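Local coordinates for uncharacterized protein (Pectobacterium carotovorum, PDB 2PH0) that probably carries heme in the cytosol as part of a bacterial heme-utilization system, at residues R47-V61 with Q150-Q162. Residues are numbered along the deposited sequence; the frame is centred on the assembly and turned at random.
Sequences RFDQVWDTIATWGEV and QVDAFRALASELQ
Trp58, in the turn that leads from helix 48-55 into strand 60-66, slides its indole between that helix and helix 150-160, an antiparallel helix pair lying on the six-stranded antiparallel sheet of this ChuX/HutX-family protein. The N-to-C directions of helix 48-55 and helix 150-160 differ by 167°, and their axes approach to 11.2 Å, a gap filled by side chains. The indole forms the tight part: Ile55 CA sits over the centre of one face, while Ala153 CB presses on the opposite face in a CH-pi contact, 3.8 Å from the centroid of the five-membered ring. Its far rim reaches the other helix backbone, Trp58 CH2 lying 3.5 Å from Phe154 CA. Leu157, its CG anti to the backbone N (chi1 178°), sends CD2 tip to tip toward Thr54 CG2 and also against Trp58 CZ2. Further along, Val51 CG2 meets Leu161 CD2 at 3.6 Å, the two side chains crossing at about a right angle; Val51 also packs on Phe125 and Leu161 on Phe110 of the sheet.

The outer margin is looser and polar. Arg47, bent at chi2 and chi3, donates side-on from NE and NH2 to Gln50 OE1, which lies in the guanidinium plane, while Leu161 CG lies over the centre of the guanidinium face. Glu160 OE2 only approaches Gln50 NE2 (3.5 Å), and a water bound to Thr54 OG1 reaches the same carboxylate oxygen weakly.

At the turn end the contact tightens again around a buried amide. Gln150 OE1 is taken by Gly139 N, and NE2 spends both its hydrogens on carbonyls either side of Gly59, with Trp58 O at 2.9 Å and Glu60 O at 3.0 Å, both near the amide plane, although NE2 itself stands above each carbonyl plane.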
ATOM      1  N   ARG B  47     -12.214  16.885  -3.366  1.00 25.07           N
ATOM      2  CA  ARG B  47     -13.226  16.112  -4.082  1.00 22.80           C
ATOM      3  C   ARG B  47     -13.081  14.611  -3.844  1.00 21.47           C
ATOM      4  O   ARG B  47     -13.746  13.807  -4.496  1.00 23.05           O
ATOM      5  CB  ARG B  47     -13.133  16.386  -5.591  1.00 22.86           C
ATOM      6  CG  ARG B  47     -13.219  17.861  -5.989  1.00 32.37           C
ATOM      7  CD  ARG B  47     -14.536  18.493  -5.558  1.00 38.18           C
ATOM      8  NE  ARG B  47     -15.663  18.100  -6.402  1.00 45.23           N
ATOM      9  CZ  ARG B  47     -15.962  18.670  -7.567  1.00 47.90           C
ATOM     10  NH1 ARG B  47     -15.218  19.664  -8.033  1.00 38.68           N
ATOM     11  NH2 ARG B  47     -17.010  18.250  -8.263  1.00 43.26           N
ATOM     12  N   PHE B  48     -12.223  14.235  -2.900  1.00 21.07           N
ATOM     13  CA  PHE B  48     -11.969  12.826  -2.609  1.00 20.42           C
ATOM     14  C   PHE B  48     -13.186  11.919  -2.449  1.00 20.77           C
ATOM     15  O   PHE B  48     -13.259  10.864  -3.077  1.00 21.95           O
ATOM     16  CB  PHE B  48     -11.078  12.702  -1.368  1.00 26.00           C
ATOM     17  CG  PHE B  48     -10.741  11.282  -1.003  1.00 26.13           C
ATOM     18  CD1 PHE B  48     -11.605  10.527  -0.211  1.00 33.88           C
ATOM     19  CD2 PHE B  48      -9.569  10.692  -1.470  1.00 29.64           C
ATOM     20  CE1 PHE B  48     -11.307   9.205   0.112  1.00 28.95           C
ATOM     21  CE2 PHE B  48      -9.261   9.370  -1.153  1.00 30.30           C
ATOM     22  CZ  PHE B  48     -10.133   8.627  -0.359  1.00 23.14           C
ATOM     23  N   ASP B  49     -14.133  12.309  -1.603  1.00 22.58           N
ATOM     24  CA  ASP B  49     -15.310  11.480  -1.375  1.00 22.76           C
ATOM     25  C   ASP B  49     -16.156  11.296  -2.626  1.00 21.52           C
ATOM     26  O   ASP B  49     -16.686  10.211  -2.880  1.00 25.81           O
ATOM     27  CB  ASP B  49     -16.162  12.078  -0.251  1.00 26.06           C
ATOM     28  CG  ASP B  49     -15.369  12.295   1.019  1.00 29.44           C
ATOM     29  OD1 ASP B  49     -14.565  11.401   1.372  1.00 27.52           O
ATOM     30  OD2 ASP B  49     -15.549  13.350   1.664  1.00 46.47           O
ATOM     31  N   GLN B  50     -16.296  12.368  -3.394  1.00 21.72           N
ATOM     32  CA  GLN B  50     -17.067  12.330  -4.623  1.00 26.65           C
ATOM     33  C   GLN B  50     -16.407  11.334  -5.571  1.00 25.07           C
ATOM     34  O   GLN B  50     -17.070  10.491  -6.177  1.00 26.14           O
ATOM     35  CB  GLN B  50     -17.078  13.717  -5.261  1.00 27.24           C
ATOM     36  CG  GLN B  50     -17.971  13.842  -6.481  1.00 38.58           C
ATOM     37  CD  GLN B  50     -17.915  15.231  -7.082  1.00 45.50           C
ATOM     38  OE1 GLN B  50     -18.027  16.227  -6.369  1.00 47.64           O
ATOM     39  NE2 GLN B  50     -17.745  15.304  -8.398  1.00 44.63           N
ATOM     40  N   VAL B  51     -15.090  11.441  -5.683  1.00 20.66           N
ATOM     41  CA  VAL B  51     -14.320  10.563  -6.556  1.00 16.82           C
ATOM     42  C   VAL B  51     -14.353   9.102  -6.115  1.00 19.67           C
ATOM     43  O   VAL B  51     -14.651   8.218  -6.908  1.00 17.16           O
ATOM     44  CB  VAL B  51     -12.854  11.050  -6.646  1.00 13.22           C
ATOM     45  CG1 VAL B  51     -11.975   9.996  -7.341  1.00 16.72           C
ATOM     46  CG2 VAL B  51     -12.805  12.370  -7.395  1.00 17.22           C
ATOM     47  N   TRP B  52     -14.058   8.841  -4.846  1.00 19.93           N
ATOM     48  CA  TRP B  52     -14.054   7.473  -4.356  1.00 20.91           C
ATOM     49  C   TRP B  52     -15.414   6.786  -4.472  1.00 20.11           C
ATOM     50  O   TRP B  52     -15.499   5.653  -4.944  1.00 20.03           O
ATOM     51  CB  TRP B  52     -13.573   7.435  -2.901  1.00 22.01           C
ATOM     52  CG  TRP B  52     -13.392   6.050  -2.379  1.00 19.45           C
ATOM     53  CD1 TRP B  52     -14.365   5.217  -1.908  1.00 22.96           C
ATOM     54  CD2 TRP B  52     -12.168   5.312  -2.319  1.00 23.60           C
ATOM     55  NE1 TRP B  52     -13.822   4.002  -1.560  1.00 20.71           N
ATOM     56  CE2 TRP B  52     -12.474   4.035  -1.801  1.00 22.68           C
ATOM     57  CE3 TRP B  52     -10.838   5.605  -2.655  1.00 25.38           C
ATOM     58  CZ2 TRP B  52     -11.501   3.050  -1.609  1.00 22.86           C
ATOM     59  CZ3 TRP B  52      -9.871   4.622  -2.462  1.00 18.53           C
ATOM     60  CH2 TRP B  52     -10.209   3.362  -1.945  1.00 30.46           C
ATOM     61  N   ASP B  53     -16.474   7.462  -4.038  1.00 24.74           N
ATOM     62  CA  ASP B  53     -17.813   6.882  -4.105  1.00 25.89           C
ATOM     63  C   ASP B  53     -18.174   6.482  -5.532  1.00 25.70           C
ATOM     64  O   ASP B  53     -18.759   5.424  -5.757  1.00 25.91           O
ATOM     65  CB  ASP B  53     -18.860   7.864  -3.567  1.00 30.34           C
ATOM     66  CG  ASP B  53     -18.821   7.985  -2.055  1.00 35.80           C
ATOM     67  OD1 ASP B  53     -18.844   6.936  -1.380  1.00 41.90           O
ATOM     68  OD2 ASP B  53     -18.777   9.121  -1.541  1.00 37.57           O
ATOM     69  N   THR B  54     -17.812   7.332  -6.488  1.00 27.99           N
ATOM     70  CA  THR B  54     -18.097   7.064  -7.895  1.00 24.36           C
ATOM     71  C   THR B  54     -17.340   5.839  -8.410  1.00 21.97           C
ATOM     72  O   THR B  54     -17.938   4.936  -9.000  1.00 21.26           O
ATOM     73  CB  THR B  54     -17.734   8.275  -8.764  1.00 25.72           C
ATOM     74  OG1 THR B  54     -18.432   9.427  -8.283  1.00 23.78           O
ATOM     75  CG2 THR B  54     -18.125   8.028 -10.213  1.00 25.56           C
ATOM     76  N   ILE B  55     -16.032   5.794  -8.178  1.00 17.82           N
ATOM     77  CA  ILE B  55     -15.246   4.664  -8.649  1.00 14.70           C
ATOM     78  C   ILE B  55     -15.781   3.380  -8.028  1.00 18.01           C
ATOM     79  O   ILE B  55     -15.762   2.315  -8.655  1.00 18.28           O
ATOM     80  CB  ILE B  55     -13.738   4.831  -8.311  1.00 16.39           C
ATOM     81  CG1 ILE B  55     -13.203   6.128  -8.916  1.00 14.34           C
ATOM     82  CG2 ILE B  55     -12.944   3.641  -8.863  1.00 16.40           C
ATOM     83  CD1 ILE B  55     -11.801   6.510  -8.440  1.00 16.18           C
ATOM     84  N   ALA B  56     -16.305   3.491  -6.810  1.00 21.46           N
ATOM     85  CA  ALA B  56     -16.848   2.334  -6.109  1.00 21.14           C
ATOM     86  C   ALA B  56     -18.048   1.716  -6.832  1.00 24.72           C
ATOM     87  O   ALA B  56     -18.568   0.684  -6.409  1.00 26.98           O
ATOM     88  CB  ALA B  56     -17.237   2.725  -4.691  1.00 23.79           C
ATOM     89  N   THR B  57     -18.478   2.343  -7.924  1.00 23.83           N
ATOM     90  CA  THR B  57     -19.615   1.839  -8.700  1.00 27.66           C
ATOM     91  C   THR B  57     -19.189   1.358 -10.089  1.00 26.23           C
ATOM     92  O   THR B  57     -20.030   0.952 -10.889  1.00 25.85           O
ATOM     93  CB  THR B  57     -20.702   2.932  -8.906  1.00 27.81           C
ATOM     94  OG1 THR B  57     -20.206   3.952  -9.782  1.00 27.18           O
ATOM     95  CG2 THR B  57     -21.083   3.571  -7.585  1.00 24.39           C
ATOM     96  N   TRP B  58     -17.888   1.391 -10.366  1.00 24.56           N
ATOM     97  CA  TRP B  58     -17.359   0.996 -11.675  1.00 24.22           C
ATOM     98  C   TRP B  58     -17.021  -0.472 -11.875  1.00 22.25           C
ATOM     99  O   TRP B  58     -16.563  -0.856 -12.952  1.00 22.90           O
ATOM    100  CB  TRP B  58     -16.102   1.805 -12.005  1.00 20.19           C
ATOM    101  CG  TRP B  58     -16.317   3.274 -12.134  1.00 16.04           C
ATOM    102  CD1 TRP B  58     -17.505   3.937 -12.083  1.00 21.39           C
ATOM    103  CD2 TRP B  58     -15.307   4.271 -12.307  1.00 21.79           C
ATOM    104  NE1 TRP B  58     -17.300   5.285 -12.209  1.00 20.91           N
ATOM    105  CE2 TRP B  58     -15.958   5.520 -12.349  1.00 14.19           C
ATOM    106  CE3 TRP B  58     -13.910   4.229 -12.429  1.00 14.05           C
ATOM    107  CZ2 TRP B  58     -15.264   6.724 -12.506  1.00 18.85           C
ATOM    108  CZ3 TRP B  58     -13.215   5.422 -12.586  1.00 19.70           C
ATOM    109  CH2 TRP B  58     -13.896   6.657 -12.622  1.00 17.30           C
ATOM    110  N   GLY B  59     -17.241  -1.302 -10.865  1.00 22.60           N
ATOM    111  CA  GLY B  59     -16.902  -2.703 -11.015  1.00 21.72           C
ATOM    112  C   GLY B  59     -15.448  -2.915 -10.630  1.00 20.23           C
ATOM    113  O   GLY B  59     -14.848  -2.055  -9.992  1.00 22.05           O
ATOM    114  N   GLU B  60     -14.872  -4.043 -11.030  1.00 18.03           N
ATOM    115  CA  GLU B  60     -13.490  -4.359 -10.683  1.00 19.69           C
ATOM    116  C   GLU B  60     -12.434  -3.431 -11.280  1.00 19.40           C
ATOM    117  O   GLU B  60     -12.407  -3.173 -12.482  1.00 17.71           O
ATOM    118  CB  GLU B  60     -13.176  -5.803 -11.072  1.00 25.81           C
ATOM    119  CG  GLU B  60     -11.774  -6.265 -10.706  1.00 31.54           C
ATOM    120  CD  GLU B  60     -11.607  -7.766 -10.864  1.00 44.57           C
ATOM    121  OE1 GLU B  60     -12.192  -8.515 -10.051  1.00 38.31           O
ATOM    122  OE2 GLU B  60     -10.903  -8.193 -11.806  1.00 48.52           O
ATOM    123  N   VAL B  61     -11.567  -2.933 -10.409  1.00 16.13           N
ATOM    124  CA  VAL B  61     -10.470  -2.053 -10.794  1.00 18.87           C
ATOM    125  C   VAL B  61      -9.234  -2.601 -10.093  1.00 18.70           C
ATOM    126  O   VAL B  61      -9.317  -3.602  -9.379  1.00 18.12           O
ATOM    127  CB  VAL B  61     -10.718  -0.592 -10.328  1.00 14.00           C
ATOM    128  CG1 VAL B  61     -11.880   0.016 -11.095  1.00 19.05           C
ATOM    129  CG2 VAL B  61     -11.009  -0.561  -8.841  1.00 14.34           C
ATOM    130  N   GLN B 150     -16.028   1.695 -18.356  1.00 14.91           N
ATOM    131  CA  GLN B 150     -15.218   2.377 -17.350  1.00 16.46           C
ATOM    132  C   GLN B 150     -14.577   3.627 -17.945  1.00 14.95           C
ATOM    133  O   GLN B 150     -14.517   4.664 -17.291  1.00 15.04           O
ATOM    134  CB  GLN B 150     -14.130   1.455 -16.797  1.00 14.63           C
ATOM    135  CG  GLN B 150     -14.663   0.300 -15.968  1.00 20.73           C
ATOM    136  CD  GLN B 150     -13.556  -0.456 -15.261  1.00 23.08           C
ATOM    137  OE1 GLN B 150     -12.396  -0.419 -15.675  1.00 19.33           O
ATOM    138  NE2 GLN B 150     -13.911  -1.163 -14.203  1.00 14.69           N
ATOM    139  N   VAL B 151     -14.095   3.537 -19.183  1.00 15.78           N
ATOM    140  CA  VAL B 151     -13.487   4.706 -19.808  1.00 16.57           C
ATOM    141  C   VAL B 151     -14.493   5.852 -19.858  1.00 16.17           C
ATOM    142  O   VAL B 151     -14.148   6.997 -19.556  1.00 12.88           O
ATOM    143  CB  VAL B 151     -12.971   4.393 -21.243  1.00 14.48           C
ATOM    144  CG1 VAL B 151     -12.549   5.677 -21.949  1.00 19.53           C
ATOM    145  CG2 VAL B 151     -11.804   3.444 -21.162  1.00 22.89           C
ATOM    146  N   ASP B 152     -15.740   5.552 -20.214  1.00 13.36           N
ATOM    147  CA  ASP B 152     -16.760   6.584 -20.282  1.00 13.83           C
ATOM    148  C   ASP B 152     -17.050   7.198 -18.903  1.00 16.54           C
ATOM    149  O   ASP B 152     -17.143   8.406 -18.777  1.00 13.49           O
ATOM    150  CB  ASP B 152     -18.065   6.037 -20.885  1.00 13.94           C
ATOM    151  CG  ASP B 152     -17.902   5.595 -22.329  1.00 20.90           C
ATOM    152  OD1 ASP B 152     -17.054   6.180 -23.041  1.00 20.27           O
ATOM    153  OD2 ASP B 152     -18.631   4.678 -22.761  1.00 13.78           O
ATOM    154  N   ALA B 153     -17.185   6.371 -17.872  1.00 15.46           N
ATOM    155  CA  ALA B 153     -17.457   6.903 -16.536  1.00  9.67           C
ATOM    156  C   ALA B 153     -16.256   7.705 -16.027  1.00 14.56           C
ATOM    157  O   ALA B 153     -16.417   8.728 -15.358  1.00 18.91           O
ATOM    158  CB  ALA B 153     -17.768   5.754 -15.569  1.00 18.88           C
ATOM    159  N   PHE B 154     -15.057   7.223 -16.345  1.00 15.17           N
ATOM    160  CA  PHE B 154     -13.797   7.867 -15.952  1.00 12.50           C
ATOM    161  C   PHE B 154     -13.713   9.251 -16.594  1.00 13.42           C
ATOM    162  O   PHE B 154     -13.409  10.242 -15.928  1.00 11.52           O
ATOM    163  CB  PHE B 154     -12.626   6.968 -16.388  1.00 10.16           C
ATOM    164  CG  PHE B 154     -11.243   7.552 -16.169  1.00 13.57           C
ATOM    165  CD1 PHE B 154     -10.722   8.516 -17.032  1.00 16.17           C
ATOM    166  CD2 PHE B 154     -10.422   7.064 -15.141  1.00 12.91           C
ATOM    167  CE1 PHE B 154      -9.408   8.980 -16.879  1.00 15.39           C
ATOM    168  CE2 PHE B 154      -9.103   7.521 -14.983  1.00 12.02           C
ATOM    169  CZ  PHE B 154      -8.595   8.478 -15.850  1.00 15.23           C
ATOM    170  N   ARG B 155     -13.984   9.332 -17.889  1.00 14.86           N
ATOM    171  CA  ARG B 155     -13.927  10.629 -18.547  1.00 15.84           C
ATOM    172  C   ARG B 155     -15.038  11.563 -18.065  1.00 16.79           C
ATOM    173  O   ARG B 155     -14.828  12.768 -17.950  1.00 15.29           O
ATOM    174  CB  ARG B 155     -13.975  10.445 -20.061  1.00 13.30           C
ATOM    175  CG  ARG B 155     -12.709   9.780 -20.605  1.00 11.64           C
ATOM    176  CD  ARG B 155     -12.851   9.458 -22.080  1.00 16.12           C
ATOM    177  NE  ARG B 155     -11.610   8.930 -22.628  1.00 17.07           N
ATOM    178  CZ  ARG B 155     -11.491   8.448 -23.862  1.00 29.37           C
ATOM    179  NH1 ARG B 155     -12.540   8.430 -24.677  1.00 21.68           N
ATOM    180  NH2 ARG B 155     -10.328   7.973 -24.273  1.00 20.25           N
ATOM    181  N   ALA B 156     -16.207  11.010 -17.753  1.00 16.49           N
ATOM    182  CA  ALA B 156     -17.327  11.822 -17.269  1.00 15.97           C
ATOM    183  C   ALA B 156     -16.982  12.466 -15.936  1.00 17.18           C
ATOM    184  O   ALA B 156     -17.220  13.655 -15.724  1.00 14.14           O
ATOM    185  CB  ALA B 156     -18.576  10.966 -17.119  1.00 15.76           C
ATOM    186  N   LEU B 157     -16.425  11.672 -15.033  1.00 17.41           N
ATOM    187  CA  LEU B 157     -16.042  12.167 -13.722  1.00 19.13           C
ATOM    188  C   LEU B 157     -14.952  13.222 -13.850  1.00 19.25           C
ATOM    189  O   LEU B 157     -15.042  14.288 -13.238  1.00 23.00           O
ATOM    190  CB  LEU B 157     -15.560  11.008 -12.842  1.00 19.42           C
ATOM    191  CG  LEU B 157     -15.064  11.349 -11.432  1.00 14.45           C
ATOM    192  CD1 LEU B 157     -16.133  12.130 -10.668  1.00 22.29           C
ATOM    193  CD2 LEU B 157     -14.741  10.050 -10.713  1.00 16.37           C
ATOM    194  N   ALA B 158     -13.922  12.935 -14.642  1.00 18.11           N
ATOM    195  CA  ALA B 158     -12.842  13.896 -14.831  1.00 19.73           C
ATOM    196  C   ALA B 158     -13.431  15.227 -15.286  1.00 23.01           C
ATOM    197  O   ALA B 158     -13.079  16.289 -14.767  1.00 21.04           O
ATOM    198  CB  ALA B 158     -11.846  13.377 -15.873  1.00 18.16           C
ATOM    199  N   SER B 159     -14.341  15.154 -16.253  1.00 22.24           N
ATOM    200  CA  SER B 159     -14.993  16.336 -16.806  1.00 23.65           C
ATOM    201  C   SER B 159     -15.807  17.158 -15.812  1.00 25.21           C
ATOM    202  O   SER B 159     -15.735  18.384 -15.821  1.00 27.70           O
ATOM    203  CB  SER B 159     -15.898  15.940 -17.976  1.00 23.75           C
ATOM    204  OG  SER B 159     -15.133  15.426 -19.049  1.00 28.27           O
ATOM    205  N   GLU B 160     -16.593  16.510 -14.962  1.00 29.17           N
ATOM    206  CA  GLU B 160     -17.383  17.293 -14.021  1.00 32.14           C
ATOM    207  C   GLU B 160     -16.535  17.896 -12.908  1.00 34.80           C
ATOM    208  O   GLU B 160     -16.981  18.797 -12.199  1.00 34.75           O
ATOM    209  CB  GLU B 160     -18.540  16.470 -13.446  1.00 35.80           C
ATOM    210  CG  GLU B 160     -18.167  15.228 -12.686  1.00 38.63           C
ATOM    211  CD  GLU B 160     -19.396  14.410 -12.331  1.00 57.07           C
ATOM    212  OE1 GLU B 160     -20.114  13.987 -13.262  1.00 51.97           O
ATOM    213  OE2 GLU B 160     -19.646  14.194 -11.125  1.00 58.28           O
ATOM    214  N   LEU B 161     -15.306  17.411 -12.764  1.00 35.36           N
ATOM    215  CA  LEU B 161     -14.404  17.946 -11.751  1.00 38.09           C
ATOM    216  C   LEU B 161     -13.702  19.190 -12.287  1.00 39.78           C
ATOM    217  O   LEU B 161     -13.030  19.906 -11.547  1.00 43.83           O
ATOM    218  CB  LEU B 161     -13.373  16.895 -11.331  1.00 31.75           C
ATOM    219  CG  LEU B 161     -13.720  16.079 -10.082  1.00 36.66           C
ATOM    220  CD1 LEU B 161     -15.071  15.410 -10.242  1.00 43.23           C
ATOM    221  CD2 LEU B 161     -12.639  15.044  -9.839  1.00 30.28           C
ATOM    222  N   GLN B 162     -13.858  19.437 -13.585  1.00 40.13           N
ATOM    223  CA  GLN B 162     -13.271  20.610 -14.221  1.00 40.23           C
ATOM    224  C   GLN B 162     -14.271  21.756 -14.086  1.00 42.41           C
ATOM    225  O   GLN B 162     -15.483  21.530 -14.079  1.00 44.78           O
ATOM    226  CB  GLN B 162     -13.001  20.345 -15.707  1.00 39.71           C
ATOM    227  CG  GLN B 162     -11.778  19.488 -15.993  1.00 39.76           C
ATOM    228  CD  GLN B 162     -11.533  19.297 -17.485  1.00 47.93           C
ATOM    229  OE1 GLN B 162     -12.270  18.577 -18.167  1.00 34.31           O
ATOM    230  NE2 GLN B 162     -10.496  19.949 -17.999  1.00 46.74           N
TER
HETATM  231  O   HOH W   1     -19.964  10.943  -9.954  1.00 38.17           O